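Local coordinates for protein amide synthase (Vibrio cholerae, PDB 1L5A) that acts as a nonribosomal peptide synthetase condensation enzyme, an amide synthase of vibriobactin biosynthesis that probably forms amide bonds, at residues A[47-52]-A[270-275]; A[88-93]-A[109-114]; A[207-212]-A[380-385]; A[245-250]-A[281-286]. All coordinates share one frame; numbering follows the deposited sequence.

Interaction 1: A[47-52]-A[270-275]; sequences SEIDLF and NVPGLM
I49 and L51 each send one methyl group to a loop that arrives from more than two hundred residues later in the chain, and the two meet neighbouring links of it. At I49, CG2 lies anti to the backbone N (chi1, which places CG1, is -48°). The methyl touches two partners: its CG2 stands 3.9 Å from P272 CB, and also 3.5 Å above one face of the F52 ring, toward the rim. The isoleucine and proline side chains cross at about a right angle. The bond from CA to CB of L51 is directed at the loop, and its CG is anti to the backbone N (chi1 -153°). From there the CD2 branch lies 3.7 Å from G273 CA, touching main chain where no side chain intervenes. A single water supplies the polar link. It accepts from L51 N at 3.0 Å and donates to P272 O, likewise 3.0 Å from the water oxygen. Around this core, F137 of helix 131-150 backs both I49 and F52, and Y161 packs on L51. Two residues after G273, M275 gives its N-H to D130, the aspartate of the HHxxxDG signature of condensation domains. The chemistry is that of a mostly apolar contact with one water-mediated polar link: apolar contacts of I49, L51 and P272 dominate, while the water satisfies a buried amide and a buried carbonyl that do not meet directly.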
loop_
_atom_site.group_PDB
_atom_site.type_symbol
_atom_site.label_atom_id
_atom_site.label_comp_id
_atom_site.label_asym_id
_atom_site.label_seq_id
_atom_site.Cartn_x
_atom_site.Cartn_y
_atom_site.Cartn_z
ATOM N N SER A 47 30.212 10.073 -4.185
ATOM C CA SER A 47 30.058 9.070 -5.246
ATOM C C SER A 47 28.700 8.437 -5.223
ATOM O O SER A 47 28.159 8.077 -6.260
ATOM C CB SER A 47 31.083 7.963 -5.111
ATOM O OG SER A 47 32.359 8.498 -5.402
ATOM N N GLU A 48 28.146 8.305 -4.029
ATOM C CA GLU A 48 26.840 7.694 -3.859
ATOM C C GLU A 48 25.658 8.560 -4.295
ATOM O O GLU A 48 24.544 8.047 -4.420
ATOM C CB GLU A 48 26.655 7.284 -2.399
ATOM C CG GLU A 48 27.660 6.241 -1.888
ATOM C CD GLU A 48 27.406 5.865 -0.443
ATOM O OE1 GLU A 48 26.289 6.139 0.052
ATOM O OE2 GLU A 48 28.308 5.287 0.195
ATOM N N ILE A 49 25.889 9.855 -4.532
ATOM C CA ILE A 49 24.804 10.760 -4.904
ATOM C C ILE A 49 24.743 10.988 -6.396
ATOM O O ILE A 49 25.402 11.876 -6.913
ATOM C CB ILE A 49 24.964 12.125 -4.198
ATOM C CG1 ILE A 49 25.227 11.904 -2.711
ATOM C CG2 ILE A 49 23.693 12.968 -4.360
ATOM C CD1 ILE A 49 25.335 13.194 -1.921
ATOM N N ASP A 50 23.938 10.202 -7.092
ATOM C CA ASP A 50 23.837 10.327 -8.538
ATOM C C ASP A 50 23.453 11.706 -9.053
ATOM O O ASP A 50 23.979 12.171 -10.062
ATOM C CB ASP A 50 22.840 9.320 -9.085
ATOM C CG ASP A 50 23.360 7.909 -9.048
ATOM O OD1 ASP A 50 24.584 7.736 -9.176
ATOM O OD2 ASP A 50 22.544 6.969 -8.916
ATOM N N LEU A 51 22.528 12.362 -8.371
ATOM C CA LEU A 51 22.081 13.665 -8.830
ATOM C C LEU A 51 23.207 14.720 -8.843
ATOM O O LEU A 51 23.156 15.658 -9.630
ATOM C CB LEU A 51 20.879 14.132 -7.995
ATOM C CG LEU A 51 19.920 15.086 -8.707
ATOM C CD1 LEU A 51 19.458 14.483 -10.039
ATOM C CD2 LEU A 51 18.733 15.370 -7.802
ATOM N N PHE A 52 24.219 14.587 -7.994
ATOM C CA PHE A 52 25.304 15.560 -8.040
ATOM C C PHE A 52 26.052 15.478 -9.385
ATOM O O PHE A 52 26.940 16.284 -9.642
ATOM C CB PHE A 52 26.321 15.335 -6.916
ATOM C CG PHE A 52 25.876 15.814 -5.576
ATOM C CD1 PHE A 52 26.747 15.758 -4.494
ATOM C CD2 PHE A 52 24.581 16.272 -5.373
ATOM C CE1 PHE A 52 26.337 16.138 -3.227
ATOM C CE2 PHE A 52 24.156 16.656 -4.104
ATOM C CZ PHE A 52 25.037 16.585 -3.028
ATOM N N ASN A 270 16.437 7.471 0.957
ATOM C CA ASN A 270 17.818 7.051 0.786
ATOM C C ASN A 270 18.365 7.551 -0.534
ATOM O O ASN A 270 19.205 6.901 -1.141
ATOM C CB ASN A 270 17.930 5.526 0.812
ATOM C CG ASN A 270 17.294 4.927 2.026
ATOM O OD1 ASN A 270 16.186 4.395 1.957
ATOM N ND2 ASN A 270 17.974 5.028 3.164
ATOM N N VAL A 271 17.892 8.705 -0.979
ATOM C CA VAL A 271 18.356 9.268 -2.231
ATOM C C VAL A 271 18.371 10.771 -2.106
ATOM O O VAL A 271 17.334 11.418 -2.196
ATOM C CB VAL A 271 17.435 8.905 -3.412
ATOM C CG1 VAL A 271 18.056 9.372 -4.704
ATOM C CG2 VAL A 271 17.179 7.428 -3.449
ATOM N N PRO A 272 19.549 11.343 -1.854
ATOM C CA PRO A 272 19.638 12.797 -1.727
ATOM C C PRO A 272 19.168 13.399 -3.049
ATOM O O PRO A 272 19.516 12.900 -4.117
ATOM C CB PRO A 272 21.119 13.019 -1.471
ATOM C CG PRO A 272 21.507 11.790 -0.664
ATOM C CD PRO A 272 20.811 10.687 -1.451
ATOM N N GLY A 273 18.342 14.438 -2.973
ATOM C CA GLY A 273 17.843 15.075 -4.178
ATOM C C GLY A 273 16.795 16.130 -3.851
ATOM O O GLY A 273 16.685 16.577 -2.710
ATOM N N LEU A 274 16.018 16.527 -4.857
ATOM C CA LEU A 274 14.968 17.512 -4.662
ATOM C C LEU A 274 13.600 16.844 -4.569
ATOM O O LEU A 274 13.079 16.293 -5.548
ATOM C CB LEU A 274 14.954 18.531 -5.810
ATOM C CG LEU A 274 13.731 19.463 -5.793
ATOM C CD1 LEU A 274 13.614 20.107 -4.407
ATOM C CD2 LEU A 274 13.849 20.534 -6.883
ATOM N N MET A 275 12.999 16.899 -3.393
ATOM C CA MET A 275 11.687 16.292 -3.256
ATOM C C MET A 275 10.704 17.116 -2.425
ATOM O O MET A 275 9.503 16.888 -2.493
ATOM C CB MET A 275 11.816 14.879 -2.650
ATOM C CG MET A 275 12.489 13.849 -3.544
ATOM S SD MET A 275 14.294 13.698 -3.318
ATOM C CE MET A 275 14.661 12.555 -4.647
HETATM O O HOH W 1 20.979 11.186 -6.151
#

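Interaction 2: A[88-93]-A[109-114]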
loop_
_atom_site.group_PDB
_atom_site.type_symbol
_atom_site.label_atom_id
_atom_site.label_comp_id
_atom_site.label_asym_id
_atom_site.label_seq_id
_atom_site.Cartn_x
_atom_site.Cartn_y
_atom_site.Cartn_z
ATOM N N ARG A 88 38.020 33.308 1.449
ATOM C CA ARG A 88 37.976 34.102 0.224
ATOM C C ARG A 88 37.517 33.182 -0.888
ATOM O O ARG A 88 36.781 33.590 -1.785
ATOM C CB ARG A 88 39.355 34.645 -0.181
ATOM C CG ARG A 88 39.938 35.701 0.709
ATOM C CD ARG A 88 41.363 36.015 0.282
ATOM N NE ARG A 88 41.970 37.016 1.155
ATOM C CZ ARG A 88 43.271 37.293 1.185
ATOM N NH1 ARG A 88 44.108 36.640 0.388
ATOM N NH2 ARG A 88 43.737 38.215 2.019
ATOM N N GLN A 89 37.973 31.937 -0.840
ATOM C CA GLN A 89 37.622 30.985 -1.879
ATOM C C GLN A 89 36.198 30.503 -1.703
ATOM O O GLN A 89 35.529 30.161 -2.676
ATOM C CB GLN A 89 38.597 29.807 -1.878
ATOM C CG GLN A 89 40.043 30.206 -2.181
ATOM C CD GLN A 89 40.943 29.016 -2.295
ATOM O OE1 GLN A 89 40.992 28.363 -3.333
ATOM N NE2 GLN A 89 41.653 28.704 -1.215
ATOM N N ILE A 90 35.723 30.476 -0.465
ATOM C CA ILE A 90 34.354 30.051 -0.254
ATOM C C ILE A 90 33.428 31.131 -0.820
ATOM O O ILE A 90 32.444 30.827 -1.509
ATOM C CB ILE A 90 34.065 29.806 1.240
ATOM C CG1 ILE A 90 34.775 28.520 1.681
ATOM C CG2 ILE A 90 32.563 29.705 1.473
ATOM C CD1 ILE A 90 34.562 28.124 3.125
ATOM N N GLU A 91 33.756 32.390 -0.552
ATOM C CA GLU A 91 32.938 33.492 -1.046
ATOM C C GLU A 91 33.055 33.524 -2.550
ATOM O O GLU A 91 32.105 33.848 -3.250
ATOM C CB GLU A 91 33.412 34.824 -0.464
ATOM C CG GLU A 91 32.622 36.046 -0.909
ATOM C CD GLU A 91 31.142 35.996 -0.527
ATOM O OE1 GLU A 91 30.788 35.416 0.526
ATOM O OE2 GLU A 91 30.325 36.570 -1.280
ATOM N N GLN A 92 34.223 33.174 -3.062
ATOM C CA GLN A 92 34.400 33.182 -4.499
ATOM C C GLN A 92 33.359 32.261 -5.131
ATOM O O GLN A 92 32.695 32.632 -6.093
ATOM C CB GLN A 92 35.812 32.722 -4.861
ATOM C CG GLN A 92 36.072 32.639 -6.352
ATOM C CD GLN A 92 35.833 33.960 -7.054
ATOM O OE1 GLN A 92 36.483 34.963 -6.748
ATOM N NE2 GLN A 92 34.895 33.969 -8.003
ATOM N N ASP A 93 33.195 31.063 -4.583
ATOM C CA ASP A 93 32.226 30.140 -5.155
ATOM C C ASP A 93 30.798 30.661 -4.988
ATOM O O ASP A 93 29.968 30.517 -5.888
ATOM C CB ASP A 93 32.379 28.751 -4.542
ATOM C CG ASP A 93 31.344 27.775 -5.059
ATOM O OD1 ASP A 93 30.332 27.569 -4.355
ATOM O OD2 ASP A 93 31.535 27.222 -6.164
ATOM N N GLN A 109 34.819 21.669 -1.244
ATOM C CA GLN A 109 36.130 22.160 -0.889
ATOM C C GLN A 109 36.454 21.752 0.546
ATOM O O GLN A 109 35.581 21.780 1.403
ATOM C CB GLN A 109 36.142 23.684 -1.021
ATOM C CG GLN A 109 35.762 24.243 -2.403
ATOM C CD GLN A 109 35.431 25.767 -2.361
ATOM O OE1 GLN A 109 35.852 26.499 -1.440
ATOM N NE2 GLN A 109 34.683 26.239 -3.365
ATOM N N VAL A 110 37.700 21.355 0.806
ATOM C CA VAL A 110 38.102 20.984 2.159
ATOM C C VAL A 110 39.365 21.740 2.538
ATOM O O VAL A 110 40.284 21.856 1.738
ATOM C CB VAL A 110 38.418 19.476 2.287
ATOM C CG1 VAL A 110 38.717 19.144 3.743
ATOM C CG2 VAL A 110 37.252 18.644 1.798
ATOM N N TYR A 111 39.427 22.228 3.770
ATOM C CA TYR A 111 40.602 22.963 4.217
ATOM C C TYR A 111 41.142 22.517 5.551
ATOM O O TYR A 111 40.421 22.471 6.541
ATOM C CB TYR A 111 40.320 24.467 4.347
ATOM C CG TYR A 111 39.793 25.108 3.107
ATOM C CD1 TYR A 111 38.417 25.271 2.914
ATOM C CD2 TYR A 111 40.657 25.523 2.102
ATOM C CE1 TYR A 111 37.916 25.827 1.737
ATOM C CE2 TYR A 111 40.167 26.079 0.924
ATOM C CZ TYR A 111 38.794 26.222 0.748
ATOM O OH TYR A 111 38.305 26.695 -0.444
ATOM N N ARG A 112 42.425 22.203 5.577
ATOM C CA ARG A 112 43.068 21.849 6.825
ATOM C C ARG A 112 43.642 23.207 7.251
ATOM O O ARG A 112 44.587 23.716 6.647
ATOM C CB ARG A 112 44.183 20.817 6.596
ATOM C CG ARG A 112 44.943 20.410 7.861
ATOM C CD ARG A 112 45.902 19.250 7.596
ATOM N NE ARG A 112 47.003 19.212 8.556
ATOM C CZ ARG A 112 47.078 18.402 9.607
ATOM N NH1 ARG A 112 46.116 17.522 9.867
ATOM N NH2 ARG A 112 48.123 18.487 10.419
ATOM N N LEU A 113 43.036 23.811 8.264
ATOM C CA LEU A 113 43.486 25.108 8.745
ATOM C C LEU A 113 44.654 24.924 9.703
ATOM O O LEU A 113 45.629 25.672 9.667
ATOM C CB LEU A 113 42.335 25.817 9.452
ATOM C CG LEU A 113 41.099 26.018 8.566
ATOM C CD1 LEU A 113 39.924 26.512 9.399
ATOM C CD2 LEU A 113 41.441 27.002 7.461
ATOM N N SER A 114 44.533 23.927 10.569
ATOM C CA SER A 114 45.563 23.592 11.532
ATOM C C SER A 114 45.395 22.085 11.756
ATOM O O SER A 114 44.512 21.475 11.165
ATOM C CB SER A 114 45.339 24.371 12.824
ATOM O OG SER A 114 44.569 23.638 13.761
#
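Y111 and Q109 reach up from strand 107-114 to the underside of helix 82-94, meeting Q89, I90 and D93. This is the helix-on-strand layer of a beta-alpha-beta unit, in which helix 82-94 connects strand 72-75 to the parallel strand 107-114; the helical segment runs almost antiparallel to its strand (171°), their axes 10.5 Å apart. In the first shell, Y111 OH lies 3.4 Å from Q89 CB, so the phenol tip rests against the base of the glutamine. The amide of Q89 crosses the ring obliquely, its NE2 3.7 Å from Y111 CE2, with amide and ring planes 64° apart. On the CE1 flank of the ring, I90 CG1 approaches to 4.1 Å, the two side chains passing in opposite senses. D93 CB touches Q109 NE2 at 3.6 Å, the carboxylate standing perpendicular to the amide.

The second shell explains these positions. Q109 and Y111 are two residues apart on a strand and therefore share a face. The polar ends of Q89 and D93 bond to neighbouring strands of the sheet: Q89 OE1 accepts from Q74 on strand 72-75, and D93 makes a salt bridge with R123 and a hydrogen bond with Y121, both on strand 117-125. The bond that ties the side-chain ends of Y111 and Q109 together beside the helix runs from Y111 OH to Q109 OE1 at 2.7 Å, the hydroxyl lying 35° above the carbonyl plane.

Interaction 3: A[207-212]-A[380-385]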
loop_
_atom_site.group_PDB
_atom_site.type_symbol
_atom_site.label_atom_id
_atom_site.label_comp_id
_atom_site.label_asym_id
_atom_site.label_seq_id
_atom_site.Cartn_x
_atom_site.Cartn_y
_atom_site.Cartn_z
ATOM N N HIS A 207 15.030 41.542 -0.039
ATOM C CA HIS A 207 15.716 42.276 1.016
ATOM C C HIS A 207 15.291 41.613 2.314
ATOM O O HIS A 207 14.259 41.953 2.881
ATOM C CB HIS A 207 15.279 43.754 1.014
ATOM C CG HIS A 207 15.910 44.583 2.091
ATOM N ND1 HIS A 207 17.136 45.198 1.941
ATOM C CD2 HIS A 207 15.491 44.885 3.344
ATOM C CE1 HIS A 207 17.445 45.844 3.054
ATOM N NE2 HIS A 207 16.464 45.670 3.922
ATOM N N ALA A 208 16.099 40.675 2.795
ATOM C CA ALA A 208 15.774 39.913 4.001
ATOM C C ALA A 208 16.150 40.514 5.343
ATOM O O ALA A 208 17.215 41.095 5.496
ATOM C CB ALA A 208 16.385 38.503 3.891
ATOM N N VAL A 209 15.259 40.361 6.311
ATOM C CA VAL A 209 15.501 40.831 7.663
ATOM C C VAL A 209 15.137 39.680 8.607
ATOM O O VAL A 209 14.290 38.846 8.286
ATOM C CB VAL A 209 14.667 42.111 8.006
ATOM C CG1 VAL A 209 15.195 43.300 7.186
ATOM C CG2 VAL A 209 13.176 41.881 7.731
ATOM N N SER A 210 15.781 39.622 9.767
ATOM C CA SER A 210 15.505 38.536 10.691
ATOM C C SER A 210 15.856 38.813 12.147
ATOM O O SER A 210 16.622 39.723 12.461
ATOM C CB SER A 210 16.230 37.275 10.225
ATOM O OG SER A 210 15.823 36.174 11.003
ATOM N N LEU A 211 15.268 38.010 13.028
ATOM C CA LEU A 211 15.477 38.112 14.464
ATOM C C LEU A 211 15.303 36.719 15.042
ATOM O O LEU A 211 14.452 35.956 14.584
ATOM C CB LEU A 211 14.447 39.043 15.087
ATOM C CG LEU A 211 14.974 39.876 16.245
ATOM C CD1 LEU A 211 15.906 40.953 15.676
ATOM C CD2 LEU A 211 13.812 40.505 17.012
ATOM N N SER A 212 16.108 36.388 16.048
ATOM C CA SER A 212 16.043 35.076 16.672
ATOM C C SER A 212 15.687 35.180 18.137
ATOM O O SER A 212 16.246 36.005 18.861
ATOM C CB SER A 212 17.383 34.352 16.537
ATOM O OG SER A 212 17.757 34.205 15.177
ATOM N N ALA A 380 11.675 37.957 7.190
ATOM C CA ALA A 380 10.780 38.526 6.197
ATOM C C ALA A 380 11.569 39.150 5.069
ATOM O O ALA A 380 12.681 39.623 5.270
ATOM C CB ALA A 380 9.887 39.577 6.830
ATOM N N ASP A 381 10.991 39.119 3.877
ATOM C CA ASP A 381 11.596 39.733 2.710
ATOM C C ASP A 381 10.825 41.042 2.548
ATOM O O ASP A 381 9.676 41.048 2.104
ATOM C CB ASP A 381 11.404 38.853 1.479
ATOM C CG ASP A 381 11.478 39.643 0.186
ATOM O OD1 ASP A 381 12.180 40.681 0.164
ATOM O OD2 ASP A 381 10.840 39.220 -0.808
ATOM N N LEU A 382 11.450 42.150 2.917
ATOM C CA LEU A 382 10.773 43.441 2.836
ATOM C C LEU A 382 10.259 43.828 1.450
ATOM O O LEU A 382 9.399 44.696 1.330
ATOM C CB LEU A 382 11.671 44.540 3.419
ATOM C CG LEU A 382 11.941 44.282 4.912
ATOM C CD1 LEU A 382 12.571 45.495 5.573
ATOM C CD2 LEU A 382 10.618 43.954 5.604
ATOM N N ALA A 383 10.753 43.157 0.415
ATOM C CA ALA A 383 10.326 43.435 -0.950
ATOM C C ALA A 383 9.020 42.706 -1.293
ATOM O O ALA A 383 8.444 42.917 -2.357
ATOM C CB ALA A 383 11.415 43.018 -1.924
ATOM N N SER A 384 8.562 41.838 -0.402
ATOM C CA SER A 384 7.325 41.104 -0.654
ATOM C C SER A 384 6.543 40.871 0.635
ATOM O O SER A 384 5.671 40.002 0.692
ATOM C CB SER A 384 7.630 39.749 -1.306
ATOM O OG SER A 384 8.391 38.924 -0.429
ATOM N N TYR A 385 6.865 41.634 1.677
ATOM C CA TYR A 385 6.171 41.491 2.948
ATOM C C TYR A 385 6.397 42.770 3.738
ATOM O O TYR A 385 7.521 43.204 3.912
ATOM C CB TYR A 385 6.703 40.287 3.719
ATOM C CG TYR A 385 5.860 39.964 4.919
ATOM C CD1 TYR A 385 4.642 39.288 4.779
ATOM C CD2 TYR A 385 6.228 40.403 6.188
ATOM C CE1 TYR A 385 3.805 39.061 5.880
ATOM C CE2 TYR A 385 5.392 40.184 7.294
ATOM C CZ TYR A 385 4.184 39.512 7.124
ATOM O OH TYR A 385 3.362 39.288 8.203
#
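D381 OD1 is gripped by two backbone amides, H207 N from across the contact and A383 N from two residues further along its own chain. The latter bond makes an Asx turn, which ends strand 374-381 at the margin of a four-stranded mixed sheet, one of whose edge strands, 208-214, begins here. The two donors come from opposite faces of the carboxylate plane. H207 N donates at 3.0 Å to D381 OD1 in a nearly straight bond (171°), A383 N at 2.9 Å to the same oxygen, so two amides are tied to one atom where one strand begins and the other ends. Y201 holds the other oxygen, OD2, through its hydroxyl, and so helps fix the rotation of the carboxylate.

Regular antiparallel pairing follows. V209 and A380 form a hydrogen-bonded pair, bonded in both directions, with A208 and D381 as the adjoining non-hydrogen-bonded pair. One rung beyond, where the second chain has already left the sheet, L382 N still donates to H207 O at 2.8 Å.

The side chain of L382 folds back over this backbone ladder. Its CD1 touches H207 CD2 at 3.7 Å, lying near the plane of the imidazole at its edge, and the same methyl touches V209 CG1. W390 of helix 387-409 packs against V209 and A380 on that face. In V209, chi1 of -69° sets CG1 anti to the carbonyl carbon and leaves CG2 in the crowded position between N and C, with V209 CG2 lying 4.1 Å from A380 CB.

Interaction 4: A[245-250]-A[281-286]; sequences YLESAE and LLRLSA
E247 and R283 form a salt bridge in which one carboxylate oxygen takes both terminal nitrogens: R283 NH1 donates to E247 OE1 at 2.9 Å, and NH2 to the same oxygen at 3.2 Å. The acceptor lies close to the guanidinium plane, whereas the carboxylate is turned 90° to it, and NH1 comes in from above the carboxylate plane. The bend of E247 at chi2 (71°) carries CD round toward the arginine.

The second oxygen accepts from an uncharged donor, the backbone N-H of A286. A286 N lies 2.9 Å from E247 OE2, on the anti side of the carboxylate, so a single glutamate clasps both ends of the four-residue run 283-286. In the fold, this pins the last turn of helix 234-249 to the chain leaving strand 277-282, which pairs antiparallel with strand 255-260. R283 NH2 also donates to A253 O, in the connection between that helix and strand 255-260. L246 O lies 3.6 Å above one face of the guanidinium, toward its rim.

Apolar contacts lie beside the charges. L246 CD1 meets R283 CD at 3.9 Å, the two side chains roughly perpendicular. A286 CB also abuts E247 CG at 3.9 Å.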
loop_
_atom_site.group_PDB
_atom_site.type_symbol
_atom_site.label_atom_id
_atom_site.label_comp_id
_atom_site.label_asym_id
_atom_site.label_seq_id
_atom_site.Cartn_x
_atom_site.Cartn_y
_atom_site.Cartn_z
ATOM N N TYR A 245 -1.518 30.720 17.037
ATOM C CA TYR A 245 -0.933 32.046 17.201
ATOM C C TYR A 245 -1.361 33.017 16.109
ATOM O O TYR A 245 -1.680 34.169 16.383
ATOM C CB TYR A 245 0.589 31.923 17.219
ATOM C CG TYR A 245 1.302 33.205 16.910
ATOM C CD1 TYR A 245 1.336 34.252 17.830
ATOM C CD2 TYR A 245 1.925 33.387 15.677
ATOM C CE1 TYR A 245 1.976 35.457 17.522
ATOM C CE2 TYR A 245 2.564 34.583 15.361
ATOM C CZ TYR A 245 2.585 35.613 16.285
ATOM O OH TYR A 245 3.206 36.791 15.957
ATOM N N LEU A 246 -1.366 32.544 14.873
ATOM C CA LEU A 246 -1.749 33.365 13.740
ATOM C C LEU A 246 -3.227 33.690 13.770
ATOM O O LEU A 246 -3.707 34.490 12.970
ATOM C CB LEU A 246 -1.399 32.656 12.424
ATOM C CG LEU A 246 0.087 32.363 12.144
ATOM C CD1 LEU A 246 0.210 31.516 10.879
ATOM C CD2 LEU A 246 0.872 33.669 11.997
ATOM N N GLU A 247 -3.956 33.076 14.691
ATOM C CA GLU A 247 -5.391 33.337 14.780
ATOM C C GLU A 247 -5.603 34.783 15.214
ATOM O O GLU A 247 -6.489 35.468 14.718
ATOM C CB GLU A 247 -6.060 32.388 15.779
ATOM C CG GLU A 247 -7.573 32.355 15.659
ATOM C CD GLU A 247 -8.049 31.658 14.395
ATOM O OE1 GLU A 247 -7.443 31.873 13.321
ATOM O OE2 GLU A 247 -9.043 30.906 14.473
ATOM N N SER A 248 -4.771 35.240 16.140
ATOM C CA SER A 248 -4.856 36.607 16.623
ATOM C C SER A 248 -3.894 37.492 15.846
ATOM O O SER A 248 -4.289 38.512 15.296
ATOM C CB SER A 248 -4.498 36.666 18.103
ATOM O OG SER A 248 -3.150 36.297 18.301
ATOM N N ALA A 249 -2.636 37.070 15.791
ATOM C CA ALA A 249 -1.572 37.810 15.119
ATOM C C ALA A 249 -1.798 38.182 13.650
ATOM O O ALA A 249 -1.278 39.196 13.184
ATOM C CB ALA A 249 -0.253 37.046 15.264
ATOM N N GLU A 250 -2.559 37.379 12.918
ATOM C CA GLU A 250 -2.802 37.667 11.504
ATOM C C GLU A 250 -4.061 36.917 11.071
ATOM O O GLU A 250 -4.049 36.126 10.137
ATOM C CB GLU A 250 -1.579 37.231 10.669
ATOM C CG GLU A 250 -1.439 37.918 9.300
ATOM C CD GLU A 250 -0.041 37.759 8.695
ATOM O OE1 GLU A 250 0.942 38.074 9.401
ATOM O OE2 GLU A 250 0.079 37.327 7.521
ATOM N N LEU A 281 -1.923 24.664 4.527
ATOM C CA LEU A 281 -2.731 24.141 5.627
ATOM C C LEU A 281 -3.791 25.205 5.914
ATOM O O LEU A 281 -3.460 26.375 6.126
ATOM C CB LEU A 281 -1.875 23.945 6.898
ATOM C CG LEU A 281 -2.638 23.746 8.223
ATOM C CD1 LEU A 281 -3.312 22.395 8.191
ATOM C CD2 LEU A 281 -1.696 23.830 9.433
ATOM N N LEU A 282 -5.061 24.822 5.900
ATOM C CA LEU A 282 -6.117 25.786 6.196
ATOM C C LEU A 282 -6.166 25.753 7.701
ATOM O O LEU A 282 -6.438 24.706 8.290
ATOM C CB LEU A 282 -7.450 25.343 5.606
ATOM C CG LEU A 282 -8.523 26.439 5.609
ATOM C CD1 LEU A 282 -7.962 27.692 4.932
ATOM C CD2 LEU A 282 -9.773 25.963 4.882
ATOM N N ARG A 283 -5.867 26.883 8.328
ATOM C CA ARG A 283 -5.846 26.923 9.777
ATOM C C ARG A 283 -7.229 26.765 10.357
ATOM O O ARG A 283 -8.197 27.353 9.870
ATOM C CB ARG A 283 -5.229 28.232 10.269
ATOM C CG ARG A 283 -3.830 28.480 9.732
ATOM C CD ARG A 283 -3.221 29.791 10.234
ATOM N NE ARG A 283 -4.106 30.926 10.012
ATOM C CZ ARG A 283 -4.979 31.365 10.909
ATOM N NH1 ARG A 283 -5.069 30.763 12.094
ATOM N NH2 ARG A 283 -5.773 32.387 10.613
ATOM N N LEU A 284 -7.316 25.959 11.402
ATOM C CA LEU A 284 -8.574 25.734 12.089
ATOM C C LEU A 284 -8.896 26.938 12.982
ATOM O O LEU A 284 -7.994 27.609 13.491
ATOM C CB LEU A 284 -8.473 24.485 12.964
ATOM C CG LEU A 284 -8.757 23.097 12.385
ATOM C CD1 LEU A 284 -8.009 22.878 11.079
ATOM C CD2 LEU A 284 -8.374 22.054 13.443
ATOM N N SER A 285 -10.184 27.195 13.176
ATOM C CA SER A 285 -10.625 28.286 14.030
ATOM C C SER A 285 -10.361 27.948 15.497
ATOM O O SER A 285 -10.359 26.779 15.880
ATOM C CB SER A 285 -12.118 28.538 13.833
ATOM O OG SER A 285 -12.580 29.480 14.782
ATOM N N ALA A 286 -10.135 28.970 16.315
ATOM C CA ALA A 286 -9.886 28.754 17.736
ATOM C C ALA A 286 -11.189 28.906 18.528
ATOM O O ALA A 286 -11.253 28.566 19.717
ATOM C CB ALA A 286 -8.848 29.749 18.241
#

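How the interactions relate
Read from the N terminus, interaction 1 opens at 47-52, after helix 35-47. Interaction 2 then opens and closes within its span, completing a local beta-alpha-beta unit. Next, 207-212 opens interaction 3 and 245-250 opens interaction 4. Only now does 270-275 close interaction 1, joining a late loop to the early chain and crossing both; 281-286 closes interaction 4, tying the end of helix 234-249 to the chain after strand 277-282. Interaction 3, which encloses it, ends last at 380-385, pairing edge strand 208-214 with strand 374-381. Interactions 3 and 4 lie across the molecular centre from interaction 1, about 31 and 37 Å away centre to centre, and touch directly: Y385 OH makes a weak hydrogen bond to E250 OE1.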